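Local atomic coordinates of branched-chain-amino-acid aminotransferase (Pseudomonas aeruginosa, PDB entry 6NST), a protein that probably catalyses the reversible, pyridoxal-phosphate-dependent transfer of the amino group between leucine, isoleucine or valine and 2-oxoglutarate. Residues Ile52-Gln56 with Asn81-Arg85; Thr59-Phe63 with Tyr75-Asn81; Tyr97-Phe103 with His119-Trp125. The protein carries 1 engineered substitution. All blocks are in the same frame, centred on the assembly; numbering follows the deposited sequence.

Contact 1: Ile52-Gln56 with Asn81-Arg85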
loop_
_atom_site.group_PDB
_atom_site.type_symbol
_atom_site.label_atom_id
_atom_site.label_comp_id
_atom_site.label_asym_id
_atom_site.label_seq_id
_atom_site.Cartn_x
_atom_site.Cartn_y
_atom_site.Cartn_z
ATOM N N ILE A 52 33.153 -23.829 14.676
ATOM C CA ILE A 52 31.959 -23.276 14.049
ATOM C C ILE A 52 31.461 -22.107 14.886
ATOM O O ILE A 52 31.333 -22.215 16.111
ATOM C CB ILE A 52 30.873 -24.355 13.903
ATOM C CG1 ILE A 52 31.344 -25.470 12.966
ATOM C CG2 ILE A 52 29.578 -23.745 13.402
ATOM C CD1 ILE A 52 30.370 -26.620 12.854
ATOM N N PHE A 53 31.178 -20.985 14.230
ATOM C CA PHE A 53 30.744 -19.778 14.920
ATOM C C PHE A 53 29.234 -19.812 15.112
ATOM O O PHE A 53 28.478 -19.847 14.134
ATOM C CB PHE A 53 31.157 -18.527 14.150
ATOM C CG PHE A 53 30.770 -17.251 14.833
ATOM C CD1 PHE A 53 31.386 -16.871 16.014
ATOM C CD2 PHE A 53 29.790 -16.433 14.301
ATOM C CE1 PHE A 53 31.031 -15.698 16.650
ATOM C CE2 PHE A 53 29.432 -15.257 14.932
ATOM C CZ PHE A 53 30.053 -14.890 16.108
ATOM N N ARG A 54 28.804 -19.794 16.373
ATOM C CA ARG A 54 27.394 -19.807 16.757
ATOM C C ARG A 54 26.646 -20.942 16.060
ATOM O O ARG A 54 25.687 -20.738 15.312
ATOM C CB ARG A 54 26.739 -18.453 16.479
ATOM C CG ARG A 54 27.458 -17.294 17.143
ATOM C CD ARG A 54 26.552 -16.090 17.299
ATOM N NE ARG A 54 25.491 -16.331 18.270
ATOM C CZ ARG A 54 24.622 -15.410 18.676
ATOM N NH1 ARG A 54 24.686 -14.176 18.195
ATOM N NH2 ARG A 54 23.691 -15.721 19.566
ATOM N N LEU A 55 27.121 -22.161 16.319
ATOM C CA LEU A 55 26.468 -23.344 15.772
ATOM C C LEU A 55 25.026 -23.449 16.257
ATOM O O LEU A 55 24.124 -23.785 15.480
ATOM C CB LEU A 55 27.257 -24.594 16.153
ATOM C CG LEU A 55 26.634 -25.928 15.746
ATOM C CD1 LEU A 55 26.412 -25.974 14.243
ATOM C CD2 LEU A 55 27.497 -27.094 16.205
ATOM N N GLN A 56 24.790 -23.150 17.536
ATOM C CA GLN A 56 23.457 -23.310 18.109
ATOM C C GLN A 56 22.460 -22.341 17.483
ATOM O O GLN A 56 21.321 -22.723 17.184
ATOM C CB GLN A 56 23.519 -23.121 19.626
ATOM C CG GLN A 56 22.171 -23.187 20.337
ATOM C CD GLN A 56 21.595 -24.592 20.399
ATOM O OE1 GLN A 56 22.219 -25.557 19.953
ATOM N NE2 GLN A 56 20.396 -24.713 20.959
ATOM N N ASN A 81 23.585 -30.436 14.996
ATOM C CA ASN A 81 24.830 -29.851 15.485
ATOM C C ASN A 81 25.997 -30.809 15.291
ATOM O O ASN A 81 27.083 -30.402 14.863
ATOM C CB ASN A 81 24.697 -29.471 16.961
ATOM C CG ASN A 81 23.706 -28.351 17.192
ATOM O OD1 ASN A 81 23.951 -27.207 16.817
ATOM N ND2 ASN A 81 22.588 -28.671 17.831
ATOM N N GLU A 82 25.786 -32.091 15.593
ATOM C CA GLU A 82 26.845 -33.076 15.420
ATOM C C GLU A 82 27.151 -33.303 13.943
ATOM O O GLU A 82 28.316 -33.452 13.559
ATOM C CB GLU A 82 26.450 -34.387 16.099
ATOM C CG GLU A 82 27.622 -35.165 16.671
ATOM C CD GLU A 82 28.297 -34.440 17.819
ATOM O OE1 GLU A 82 27.614 -33.665 18.522
ATOM O OE2 GLU A 82 29.514 -34.644 18.016
ATOM N N ALA A 83 26.116 -33.329 13.101
ATOM C CA ALA A 83 26.333 -33.526 11.672
ATOM C C ALA A 83 27.031 -32.325 11.049
ATOM O O ALA A 83 27.861 -32.483 10.146
ATOM C CB ALA A 83 25.005 -33.797 10.970
ATOM N N THR A 84 26.703 -31.118 11.513
ATOM C CA THR A 84 27.358 -29.924 10.988
ATOM C C THR A 84 28.853 -29.947 11.284
ATOM O O THR A 84 29.669 -29.585 10.428
ATOM C CB THR A 84 26.712 -28.671 11.575
ATOM O OG1 THR A 84 25.293 -28.738 11.385
ATOM C CG2 THR A 84 27.250 -27.423 10.892
ATOM N N ARG A 85 29.227 -30.382 12.488
ATOM C CA ARG A 85 30.643 -30.522 12.816
ATOM C C ARG A 85 31.292 -31.630 11.993
ATOM O O ARG A 85 32.440 -31.494 11.558
ATOM C CB ARG A 85 30.804 -30.784 14.313
ATOM C CG ARG A 85 30.275 -29.650 15.184
ATOM C CD ARG A 85 30.048 -30.082 16.626
ATOM N NE ARG A 85 31.290 -30.436 17.306
ATOM C CZ ARG A 85 31.694 -31.684 17.522
ATOM N NH1 ARG A 85 30.952 -32.704 17.113
ATOM N NH2 ARG A 85 32.840 -31.912 18.150
#

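Contact 2: Thr59-Phe63 with Tyr75-Asn81. With SO4 (sulfate ion), chain G.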
loop_
_atom_site.group_PDB
_atom_site.type_symbol
_atom_site.label_atom_id
_atom_site.label_comp_id
_atom_site.label_asym_id
_atom_site.label_seq_id
_atom_site.Cartn_x
_atom_site.Cartn_y
_atom_site.Cartn_z
ATOM N N THR A 59 21.531 -23.594 14.008
ATOM C CA THR A 59 20.689 -24.781 14.085
ATOM C C THR A 59 19.301 -24.435 14.609
ATOM O O THR A 59 18.297 -24.966 14.118
ATOM C CB THR A 59 21.357 -25.839 14.968
ATOM O OG1 THR A 59 22.581 -26.268 14.357
ATOM C CG2 THR A 59 20.443 -27.043 15.157
ATOM N N ASP A 60 19.222 -23.536 15.594
ATOM C CA ASP A 60 17.923 -23.118 16.116
ATOM C C ASP A 60 17.116 -22.379 15.058
ATOM O O ASP A 60 15.893 -22.538 14.978
ATOM C CB ASP A 60 18.104 -22.235 17.351
ATOM C CG ASP A 60 18.447 -23.029 18.595
ATOM O OD1 ASP A 60 18.337 -24.273 18.561
ATOM O OD2 ASP A 60 18.825 -22.404 19.609
ATOM N N ARG A 61 17.778 -21.559 14.240
ATOM C CA ARG A 61 17.059 -20.846 13.193
ATOM C C ARG A 61 16.602 -21.793 12.095
ATOM O O ARG A 61 15.541 -21.577 11.495
ATOM C CB ARG A 61 17.927 -19.731 12.614
ATOM C CG ARG A 61 17.155 -18.747 11.755
ATOM C CD ARG A 61 17.997 -17.532 11.419
ATOM N NE ARG A 61 19.129 -17.865 10.561
ATOM C CZ ARG A 61 20.032 -16.984 10.146
ATOM N NH1 ARG A 61 21.032 -17.372 9.364
ATOM N NH2 ARG A 61 19.936 -15.711 10.513
ATOM N N LEU A 62 17.377 -22.846 11.820
ATOM C CA LEU A 62 16.938 -23.847 10.854
ATOM C C LEU A 62 15.645 -24.513 11.311
ATOM O O LEU A 62 14.704 -24.666 10.522
ATOM C CB LEU A 62 18.033 -24.891 10.639
ATOM C CG LEU A 62 17.787 -25.872 9.492
ATOM C CD1 LEU A 62 17.868 -25.157 8.146
ATOM C CD2 LEU A 62 18.764 -27.037 9.549
ATOM N N PHE A 63 15.575 -24.903 12.586
ATOM C CA PHE A 63 14.355 -25.515 13.104
ATOM C C PHE A 63 13.223 -24.504 13.209
ATOM O O PHE A 63 12.056 -24.860 13.000
ATOM C CB PHE A 63 14.632 -26.170 14.458
ATOM C CG PHE A 63 15.271 -27.526 14.348
ATOM C CD1 PHE A 63 16.585 -27.657 13.931
ATOM C CD2 PHE A 63 14.554 -28.672 14.655
ATOM C CE1 PHE A 63 17.174 -28.907 13.823
ATOM C CE2 PHE A 63 15.138 -29.926 14.551
ATOM C CZ PHE A 63 16.448 -30.042 14.134
ATOM N N TYR A 75 15.268 -35.130 12.175
ATOM C CA TYR A 75 16.413 -35.202 13.064
ATOM C C TYR A 75 16.309 -34.095 14.100
ATOM O O TYR A 75 15.633 -33.083 13.896
ATOM C CB TYR A 75 17.733 -35.096 12.284
ATOM C CG TYR A 75 17.818 -36.116 11.176
ATOM C CD1 TYR A 75 18.207 -37.423 11.442
ATOM C CD2 TYR A 75 17.477 -35.783 9.870
ATOM C CE1 TYR A 75 18.268 -38.367 10.439
ATOM C CE2 TYR A 75 17.535 -36.722 8.859
ATOM C CZ TYR A 75 17.932 -38.011 9.151
ATOM O OH TYR A 75 17.988 -38.952 8.153
ATOM N N SER A 76 16.982 -34.304 15.221
ATOM C CA SER A 76 16.940 -33.355 16.318
ATOM C C SER A 76 18.060 -32.331 16.183
ATOM O O SER A 76 18.958 -32.455 15.348
ATOM C CB SER A 76 17.049 -34.086 17.650
ATOM O OG SER A 76 18.279 -34.784 17.734
ATOM N N ARG A 77 18.000 -31.306 17.035
ATOM C CA ARG A 77 19.031 -30.275 17.013
ATOM C C ARG A 77 20.400 -30.852 17.355
ATOM O O ARG A 77 21.409 -30.464 16.755
ATOM C CB ARG A 77 18.658 -29.148 17.974
ATOM C CG ARG A 77 17.426 -28.376 17.542
ATOM C CD ARG A 77 17.019 -27.351 18.581
ATOM N NE ARG A 77 15.896 -26.536 18.125
ATOM C CZ ARG A 77 14.625 -26.921 18.176
ATOM N NH1 ARG A 77 14.309 -28.115 18.657
ATOM N NH2 ARG A 77 13.671 -26.114 17.740
ATOM N N ASP A 78 20.454 -31.789 18.306
ATOM C CA ASP A 78 21.737 -32.369 18.691
ATOM C C ASP A 78 22.351 -33.160 17.543
ATOM O O ASP A 78 23.574 -33.147 17.359
ATOM C CB ASP A 78 21.572 -33.256 19.924
ATOM C CG ASP A 78 22.893 -33.808 20.427
ATOM O OD1 ASP A 78 23.690 -33.029 20.989
ATOM O OD2 ASP A 78 23.137 -35.021 20.259
ATOM N N GLU A 79 21.523 -33.856 16.759
ATOM C CA GLU A 79 22.044 -34.562 15.592
ATOM C C GLU A 79 22.534 -33.584 14.532
ATOM O O GLU A 79 23.579 -33.808 13.911
ATOM C CB GLU A 79 20.977 -35.484 15.010
ATOM C CG GLU A 79 20.429 -36.500 15.989
ATOM C CD GLU A 79 19.471 -37.467 15.330
ATOM O OE1 GLU A 79 19.939 -38.361 14.596
ATOM O OE2 GLU A 79 18.247 -37.322 15.532
ATOM N N ILE A 80 21.793 -32.494 14.315
ATOM C CA ILE A 80 22.189 -31.519 13.305
ATOM C C ILE A 80 23.474 -30.813 13.717
ATOM O O ILE A 80 24.374 -30.604 12.893
ATOM C CB ILE A 80 21.045 -30.522 13.047
ATOM C CG1 ILE A 80 19.839 -31.249 12.457
ATOM C CG2 ILE A 80 21.502 -29.417 12.110
ATOM C CD1 ILE A 80 20.159 -32.033 11.201
ATOM N N ASN A 81 23.585 -30.436 14.996
ATOM C CA ASN A 81 24.830 -29.851 15.485
ATOM C C ASN A 81 25.997 -30.809 15.291
ATOM O O ASN A 81 27.083 -30.402 14.863
ATOM C CB ASN A 81 24.697 -29.471 16.961
ATOM C CG ASN A 81 23.706 -28.351 17.192
ATOM O OD1 ASN A 81 23.951 -27.207 16.817
ATOM N ND2 ASN A 81 22.588 -28.671 17.831
HETATM S S SO4 G . 23.159 -14.008 8.602
HETATM O O1 SO4 G . 22.360 -14.723 9.592
HETATM O O2 SO4 G . 23.884 -14.966 7.779
HETATM O O3 SO4 G . 22.285 -13.199 7.753
HETATM O O4 SO4 G . 24.111 -13.139 9.288
HETATM O O HOH W 1 14.954 -23.508 17.568
#

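Contact 3: Tyr97-Phe103 with His119-Trp125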
loop_
_atom_site.group_PDB
_atom_site.type_symbol
_atom_site.label_atom_id
_atom_site.label_comp_id
_atom_site.label_asym_id
_atom_site.label_seq_id
_atom_site.Cartn_x
_atom_site.Cartn_y
_atom_site.Cartn_z
ATOM N N TYR A 97 32.591 -22.802 4.645
ATOM C CA TYR A 97 31.201 -22.375 4.643
ATOM C C TYR A 97 30.335 -23.625 4.629
ATOM O O TYR A 97 30.561 -24.532 3.820
ATOM C CB TYR A 97 30.901 -21.491 3.430
ATOM C CG TYR A 97 29.463 -21.032 3.319
ATOM C CD1 TYR A 97 29.049 -19.834 3.888
ATOM C CD2 TYR A 97 28.524 -21.790 2.630
ATOM C CE1 TYR A 97 27.736 -19.411 3.782
ATOM C CE2 TYR A 97 27.213 -21.374 2.519
ATOM C CZ TYR A 97 26.824 -20.185 3.096
ATOM O OH TYR A 97 25.515 -19.772 2.985
ATOM N N ILE A 98 29.360 -23.681 5.529
ATOM C CA ILE A 98 28.514 -24.854 5.699
ATOM C C ILE A 98 27.115 -24.518 5.209
ATOM O O ILE A 98 26.586 -23.437 5.498
ATOM C CB ILE A 98 28.486 -25.323 7.164
ATOM C CG1 ILE A 98 29.856 -25.114 7.809
ATOM C CG2 ILE A 98 28.082 -26.785 7.238
ATOM C CD1 ILE A 98 29.853 -25.281 9.311
ATOM N N ARG A 99 26.515 -25.450 4.469
ATOM C CA ARG A 99 25.170 -25.296 3.924
ATOM C C ARG A 99 24.298 -26.428 4.455
ATOM O O ARG A 99 24.164 -27.482 3.809
ATOM C CB ARG A 99 25.196 -25.272 2.395
ATOM C CG ARG A 99 23.820 -25.232 1.736
ATOM C CD ARG A 99 22.960 -24.114 2.293
ATOM N NE ARG A 99 23.521 -22.797 2.012
ATOM C CZ ARG A 99 23.253 -22.092 0.918
ATOM N NH1 ARG A 99 22.431 -22.579 -0.002
ATOM N NH2 ARG A 99 23.807 -20.900 0.743
ATOM N N PRO A 100 23.715 -26.265 5.641
ATOM C CA PRO A 100 22.641 -27.173 6.056
ATOM C C PRO A 100 21.374 -26.822 5.292
ATOM O O PRO A 100 21.017 -25.649 5.170
ATOM C CB PRO A 100 22.492 -26.901 7.560
ATOM C CG PRO A 100 23.674 -26.040 7.942
ATOM C CD PRO A 100 24.052 -25.298 6.700
ATOM N N MET A 101 20.704 -27.841 4.762
ATOM C CA MET A 101 19.549 -27.600 3.909
ATOM C C MET A 101 18.522 -28.701 4.114
ATOM O O MET A 101 18.855 -29.889 4.055
ATOM C CB MET A 101 19.965 -27.507 2.436
ATOM C CG MET A 101 18.943 -26.827 1.541
ATOM S SD MET A 101 17.787 -27.983 0.787
ATOM C CE MET A 101 18.816 -28.688 -0.499
ATOM N N VAL A 102 17.280 -28.291 4.361
ATOM C CA VAL A 102 16.152 -29.188 4.585
ATOM C C VAL A 102 15.211 -29.056 3.396
ATOM O O VAL A 102 14.844 -27.938 3.017
ATOM C CB VAL A 102 15.432 -28.851 5.903
ATOM C CG1 VAL A 102 14.204 -29.718 6.089
ATOM C CG2 VAL A 102 16.383 -28.987 7.085
ATOM N N PHE A 103 14.827 -30.187 2.802
ATOM C CA PHE A 103 14.021 -30.137 1.590
ATOM C C PHE A 103 13.099 -31.347 1.505
ATOM O O PHE A 103 13.398 -32.416 2.043
ATOM C CB PHE A 103 14.898 -30.051 0.328
ATOM C CG PHE A 103 15.740 -31.274 0.069
ATOM C CD1 PHE A 103 15.308 -32.258 -0.808
ATOM C CD2 PHE A 103 16.977 -31.425 0.677
ATOM C CE1 PHE A 103 16.084 -33.375 -1.060
ATOM C CE2 PHE A 103 17.759 -32.540 0.428
ATOM C CZ PHE A 103 17.312 -33.516 -0.443
ATOM N N HIS A 119 14.066 -34.536 3.651
ATOM C CA HIS A 119 15.471 -34.909 3.586
ATOM C C HIS A 119 16.329 -33.757 4.089
ATOM O O HIS A 119 15.939 -32.589 4.003
ATOM C CB HIS A 119 15.881 -35.277 2.159
ATOM C CG HIS A 119 15.100 -36.416 1.581
ATOM N ND1 HIS A 119 15.650 -37.660 1.360
ATOM C CD2 HIS A 119 13.809 -36.499 1.180
ATOM C CE1 HIS A 119 14.733 -38.460 0.847
ATOM N NE2 HIS A 119 13.606 -37.781 0.728
ATOM N N VAL A 120 17.507 -34.090 4.615
ATOM C CA VAL A 120 18.429 -33.102 5.166
ATOM C C VAL A 120 19.823 -33.387 4.623
ATOM O O VAL A 120 20.278 -34.535 4.647
ATOM C CB VAL A 120 18.440 -33.126 6.708
ATOM C CG1 VAL A 120 19.417 -32.097 7.249
ATOM C CG2 VAL A 120 17.044 -32.886 7.259
ATOM N N ILE A 121 20.503 -32.346 4.140
ATOM C CA ILE A 121 21.885 -32.460 3.687
ATOM C C ILE A 121 22.707 -31.345 4.312
ATOM O O ILE A 121 22.223 -30.228 4.521
ATOM C CB ILE A 121 22.012 -32.418 2.145
ATOM C CG1 ILE A 121 21.340 -31.160 1.576
ATOM C CG2 ILE A 121 21.440 -33.675 1.534
ATOM C CD1 ILE A 121 22.324 -30.065 1.183
ATOM N N ILE A 122 23.960 -31.664 4.633
ATOM C CA ILE A 122 24.874 -30.677 5.196
ATOM C C ILE A 122 26.206 -30.774 4.465
ATOM O O ILE A 122 27.002 -31.686 4.719
ATOM C CB ILE A 122 25.070 -30.861 6.712
ATOM C CG1 ILE A 122 23.715 -30.844 7.425
ATOM C CG2 ILE A 122 25.970 -29.763 7.266
ATOM C CD1 ILE A 122 23.796 -31.079 8.907
ATOM N N ALA A 123 26.460 -29.827 3.566
ATOM C CA ALA A 123 27.679 -29.789 2.773
ATOM C C ALA A 123 28.583 -28.667 3.264
ATOM O O ALA A 123 28.106 -27.588 3.632
ATOM C CB ALA A 123 27.360 -29.590 1.289
ATOM N N ALA A 124 29.891 -28.926 3.263
ATOM C CA ALA A 124 30.878 -27.957 3.715
ATOM C C ALA A 124 32.037 -27.928 2.732
ATOM O O ALA A 124 32.553 -28.980 2.347
ATOM C CB ALA A 124 31.381 -28.292 5.125
ATOM N N TRP A 125 32.438 -26.725 2.330
ATOM C CA TRP A 125 33.548 -26.545 1.408
ATOM C C TRP A 125 34.405 -25.381 1.881
ATOM O O TRP A 125 33.942 -24.499 2.610
ATOM C CB TRP A 125 33.060 -26.306 -0.027
ATOM C CG TRP A 125 32.091 -25.171 -0.156
ATOM C CD1 TRP A 125 32.391 -23.858 -0.358
ATOM C CD2 TRP A 125 30.660 -25.251 -0.095
ATOM N NE1 TRP A 125 31.238 -23.113 -0.425
ATOM C CE2 TRP A 125 30.161 -23.946 -0.268
ATOM C CE3 TRP A 125 29.754 -26.302 0.086
ATOM C CZ2 TRP A 125 28.797 -23.661 -0.264
ATOM C CZ3 TRP A 125 28.399 -26.016 0.091
ATOM C CH2 TRP A 125 27.935 -24.706 -0.081
#

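Contact 1: Ile52-Gln56 with Asn81-Arg85
Start at Asn81, on helix 77-89, which faces the turn where strand 51-53 gives way to helix 55-68. Its side chain swings over so that OD1 rests 3.2 Å from Leu55 CG; the same OD1 lies within reach of Thr59 OG1, one turn further along helix 55-68. Gln56 starts off away from the helix, but its end turns back, with OE1 3.8 Å from Asn81 ND2, a loose approach. Glu82 points away from this interface; its OE2 makes a 2.6 Å salt bridge to Arg85 NH1, three residues on in the same helix. Ala83 is out of reach of the turn and packs on Ile122 of strand 118-126. Thr84 points toward the turn, and its CG2 meets both Leu55 CD1 at 3.7 Å and Ile52 CD1 at 3.8 Å, while OG1 is satisfied within its own helix by Ile80 O. Arg85 contributes the aliphatic part of its chain, CG lying 3.8 Å from Ile52 CD1 and 3.9 Å from Leu55 CD2, and its NE bonds to Leu305 O. The join is therefore mainly apolar, two aliphatic side chains of the turn against Asn81, Thr84 and Arg85 on one side of a helix. With Ile52 and Thr84 both also touching Ile98, this is a helix packed on an antiparallel sheet, the alpha+beta layering of a class-IV aminotransferase.

Contact 2: Thr59-Phe63 with Tyr75-Asn81
Two consecutive helices joined by a loop, 55-68 and 77-89, meet here near the probable cofactor site; their short segments cross at 128°, with axes 10.3 Å apart at closest. Ser76 is the N-cap of the second helix, and Ser76 N donates to Glu79 OE2 (3.3 Å), one half of a capping box. Between the helices, Thr59 CG2 packs on Ile80 CG2 at 4.0 Å, and Phe63 CE1 on Ile80 CG1 at 3.8 Å. Out of reach of the other segment, Arg61 grips a sulfate, probably from the crystallisation liquor, through NH1 and NH2, 3.0 and 2.8 Å from O1; Ile220, Thr221 and Thr257 bind the same ion, consistent with its occupying the phosphate subsite of pyridoxal phosphate. Arg77 NE forms a long salt bridge to Asp60 OD1 (3.4 Å), and a water links Arg77 NH2 to Asp60 O, 2.9 Å from each. Arg77 CG lies over one face of the Phe63 ring, 3.7 Å from its centroid, a CH-pi contact 8° off the normal.

Contact 3: Tyr97-Phe103 with His119-Trp125
These two antiparallel strands are locked by eight backbone hydrogen bonds, from Tyr97 N to Trp125 O (3.0 Å) at one end to His119 N to Phe103 O (2.7 Å) at the other. On the face bearing Ile98, Pro100 and Val102 the relief is low and interleaved. Ile98 CG2 settles between Ile122 CG2 (3.7 Å) and the methyl of Ala124 (CB, 4.2 Å), Pro100 CB meets Ile122 CG1 at 4.1 Å, and Val102 CG2 meets Val120 CG2 at 4.0 Å. Helix 77-89 covers this surface: Ile122 is the bump that reaches Ala83 and Thr84. The strands follow one another as a long-looped hairpin inside the antiparallel sheet of the class-IV aminotransferase fold, with strand 36-46 flanking one and strand 9-12 the other. Pro100, which has no amide proton to give, sits at a non-hydrogen-bonded pair, where its nitrogen faces strand 36-46 and this ladder loses nothing. The opposite face is bulkier. Trp125, with chi1 in p, folds its indole back under the neighbouring strand, one face against Tyr97 O, CZ2 3.5 Å from Tyr97 CD2 and CH2 3.7 Å from Arg99 CB. Next to it Ala123 is a hollow into which Leu27 of the second subunit packs. Arg99 NH2 donates to Tyr97 OH (3.0 Å), and its guanidinium also bonds Tyr33 and His32 of the second subunit. Farther along, Ile121 CD1 nestles 3.7 Å from Met101 CB. Phe103 lies with one face over His119 CB, 3.8 Å from the ring centroid, while His119 ND1 bonds Asp13.

How the contacts relate
Contacts 1 and 2 both use helices 55-68 and 77-89 and share Asn81, contact 1 adding the end of strand 51-53; their centres are 9 Å apart, and contact 2 is nested within the chain loop that contact 1 closes. Contact 3 follows in sequence, strand 96-104 coming directly after helix 77-89, its centre about 12 Å from each of the others. The layers meet along helix 77-89, with Thr84 and Ala83 on Ile98 and Ile122 and Ile80 on Val120, while Leu62 of helix 55-68 rests on Val102. Helices thus cover one face of the sheet, whereas its other face meets the second subunit. Lys160, the cofactor-bearing lysine by similarity, lies close to Leu62 and Tyr97.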